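Local structure of MS5a (Brassica napus, 6L77) at residues A[139-144]-A[158-163]. The protein is a meiosis-related plant protein of unsettled molecular function, whose C-terminal part, present here, is built from cystatin-like folds and linked to a non-canonical enhancement of papain. Residues are numbered along the deposited sequence.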
loop_
_atom_site.group_PDB
_atom_site.type_symbol
_atom_site.label_atom_id
_atom_site.label_comp_id
_atom_site.label_asym_id
_atom_site.label_seq_id
_atom_site.Cartn_x
_atom_site.Cartn_y
_atom_site.Cartn_z
ATOM N N ILE A 139 1.848 -0.336 -6.402
ATOM C CA ILE A 139 1.622 -1.775 -6.415
ATOM C C ILE A 139 2.749 -2.481 -5.674
ATOM O O ILE A 139 2.508 -3.304 -4.784
ATOM C CB ILE A 139 1.474 -2.267 -7.865
ATOM C CG1 ILE A 139 0.192 -1.678 -8.468
ATOM C CG2 ILE A 139 1.479 -3.796 -7.949
ATOM C CD1 ILE A 139 0.055 -1.949 -9.971
ATOM N N ARG A 140 4.001 -2.130 -5.993
ATOM C CA ARG A 140 5.130 -2.690 -5.258
ATOM C C ARG A 140 5.060 -2.335 -3.777
ATOM O O ARG A 140 5.364 -3.172 -2.918
ATOM C CB ARG A 140 6.460 -2.206 -5.844
ATOM C CG ARG A 140 7.667 -2.564 -4.949
ATOM C CD ARG A 140 8.994 -2.342 -5.648
ATOM N NE ARG A 140 9.082 -1.030 -6.277
ATOM C CZ ARG A 140 9.460 0.079 -5.649
ATOM N NH1 ARG A 140 9.782 0.037 -4.363
ATOM N NH2 ARG A 140 9.510 1.233 -6.308
ATOM N N LEU A 141 4.668 -1.096 -3.460
ATOM C CA LEU A 141 4.496 -0.704 -2.064
ATOM C C LEU A 141 3.535 -1.637 -1.328
ATOM O O LEU A 141 3.826 -2.088 -0.209
ATOM C CB LEU A 141 3.994 0.741 -1.991
ATOM C CG LEU A 141 3.683 1.254 -0.575
ATOM C CD1 LEU A 141 4.921 1.186 0.308
ATOM C CD2 LEU A 141 3.175 2.675 -0.647
ATOM N N TYR A 142 2.369 -1.921 -1.924
ATOM C CA TYR A 142 1.400 -2.752 -1.210
ATOM C C TYR A 142 1.933 -4.168 -1.043
ATOM O O TYR A 142 1.729 -4.794 0.007
ATOM C CB TYR A 142 0.043 -2.773 -1.922
ATOM C CG TYR A 142 -0.736 -1.457 -1.968
ATOM C CD1 TYR A 142 -0.154 -0.243 -1.591
ATOM C CD2 TYR A 142 -2.062 -1.442 -2.398
ATOM C CE1 TYR A 142 -0.888 0.957 -1.647
ATOM C CE2 TYR A 142 -2.793 -0.259 -2.463
ATOM C CZ TYR A 142 -2.200 0.934 -2.093
ATOM O OH TYR A 142 -2.927 2.096 -2.168
HETATM N N MSE A 143 2.646 -4.678 -2.047
HETATM C CA MSE A 143 3.334 -5.971 -1.904
HETATM C C MSE A 143 4.350 -5.956 -0.754
HETATM O O MSE A 143 4.415 -6.882 0.059
HETATM C CB MSE A 143 4.052 -6.351 -3.204
HETATM C CG MSE A 143 4.957 -7.584 -3.063
HETATM SE SE MSE A 143 6.050 -7.906 -4.670
HETATM C CE MSE A 143 7.091 -6.245 -4.675
ATOM N N GLU A 144 5.153 -4.891 -0.693
ATOM C CA GLU A 144 6.181 -4.812 0.342
ATOM C C GLU A 144 5.570 -4.775 1.736
ATOM O O GLU A 144 6.071 -5.431 2.659
ATOM C CB GLU A 144 7.069 -3.593 0.096
ATOM C CG GLU A 144 7.970 -3.799 -1.109
ATOM C CD GLU A 144 8.833 -2.595 -1.429
ATOM O OE1 GLU A 144 8.633 -1.523 -0.813
ATOM O OE2 GLU A 144 9.712 -2.730 -2.307
HETATM N N MSE A 158 13.746 -6.062 0.448
HETATM C CA MSE A 158 12.640 -5.933 -0.498
HETATM C C MSE A 158 13.076 -6.219 -1.929
HETATM O O MSE A 158 12.243 -6.467 -2.797
HETATM C CB MSE A 158 12.005 -4.541 -0.424
HETATM C CG MSE A 158 11.272 -4.256 0.881
HETATM SE SE MSE A 158 10.189 -5.773 1.486
HETATM C CE MSE A 158 9.441 -4.990 3.119
ATOM N N SER A 159 14.387 -6.185 -2.182
ATOM C CA SER A 159 14.863 -6.516 -3.518
ATOM C C SER A 159 14.813 -8.013 -3.802
ATOM O O SER A 159 15.037 -8.414 -4.950
ATOM C CB SER A 159 16.284 -5.981 -3.720
ATOM O OG SER A 159 17.220 -6.706 -2.949
ATOM N N ASP A 160 14.523 -8.846 -2.796
ATOM C CA ASP A 160 14.292 -10.265 -3.035
ATOM C C ASP A 160 12.938 -10.542 -3.677
ATOM O O ASP A 160 12.692 -11.682 -4.089
ATOM C CB ASP A 160 14.381 -11.059 -1.730
ATOM C CG ASP A 160 15.756 -10.993 -1.088
ATOM O OD1 ASP A 160 16.736 -10.681 -1.799
ATOM O OD2 ASP A 160 15.853 -11.271 0.127
ATOM N N LEU A 161 12.057 -9.548 -3.752
ATOM C CA LEU A 161 10.699 -9.741 -4.237
ATOM C C LEU A 161 10.619 -9.403 -5.717
ATOM O O LEU A 161 11.191 -8.405 -6.166
ATOM C CB LEU A 161 9.717 -8.870 -3.451
ATOM C CG LEU A 161 9.766 -9.034 -1.936
ATOM C CD1 LEU A 161 8.678 -8.186 -1.278
ATOM C CD2 LEU A 161 9.629 -10.515 -1.557
ATOM N N LYS A 162 9.894 -10.231 -6.469
ATOM C CA LYS A 162 9.717 -10.035 -7.905
ATOM C C LYS A 162 8.255 -10.244 -8.266
ATOM O O LYS A 162 7.726 -11.345 -8.093
ATOM C CB LYS A 162 10.600 -11.001 -8.699
ATOM C CG LYS A 162 10.351 -10.959 -10.194
ATOM C CD LYS A 162 11.220 -11.960 -10.922
ATOM C CE LYS A 162 10.977 -11.907 -12.416
ATOM N NZ LYS A 162 11.676 -13.017 -13.119
ATOM N N ILE A 163 7.614 -9.206 -8.806
ATOM C CA ILE A 163 6.204 -9.310 -9.173
ATOM C C ILE A 163 6.046 -10.168 -10.422
ATOM O O ILE A 163 6.746 -9.977 -11.424
ATOM C CB ILE A 163 5.598 -7.916 -9.391
ATOM C CG1 ILE A 163 5.691 -7.081 -8.115
ATOM C CG2 ILE A 163 4.157 -8.046 -9.837
ATOM C CD1 ILE A 163 5.200 -5.662 -8.281
HETATM O O HOH W 1 10.232 -4.993 -3.841
#
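Apolar helix-on-sheet packing joins helix 138-150 to the start of strand 161-170, with a water bridge at its edge. The axes of helix 139-144 and strand 161-163 approach to 10.1 Å, with 133° between their directions. Selenomethionine Met143 points its CA-to-CB bond at the strand; its SE lies 3.6 Å from Ile163 CG1 and its CE 3.9 Å from Leu161 CB. The CA-to-CB bonds of Leu161 and Ile163 point toward the helix and that of Lys162 away, the alternation expected of a strand covered on one face. A helix laid across an antiparallel sheet in this way suits the cystatin-like fold of MS5; Met143 also reaches Ile190 and Tyr192 on the adjoining strand 186-195. Trp133 touches both Ile139 and Ile163. Where the 3-10 turn 158-160 leads into the strand, Met158 CE approaches Glu144 O at 3.4 Å. No direct hydrogen bond spans the segments; instead one water donates to Glu144 OE2 (2.8 Å) and Met158 O (2.7 Å). Within the helix, one turn back, Arg140 NH1 forms a salt bridge with Glu144 OE2 at 3.4 Å, its hydrogen bond weak.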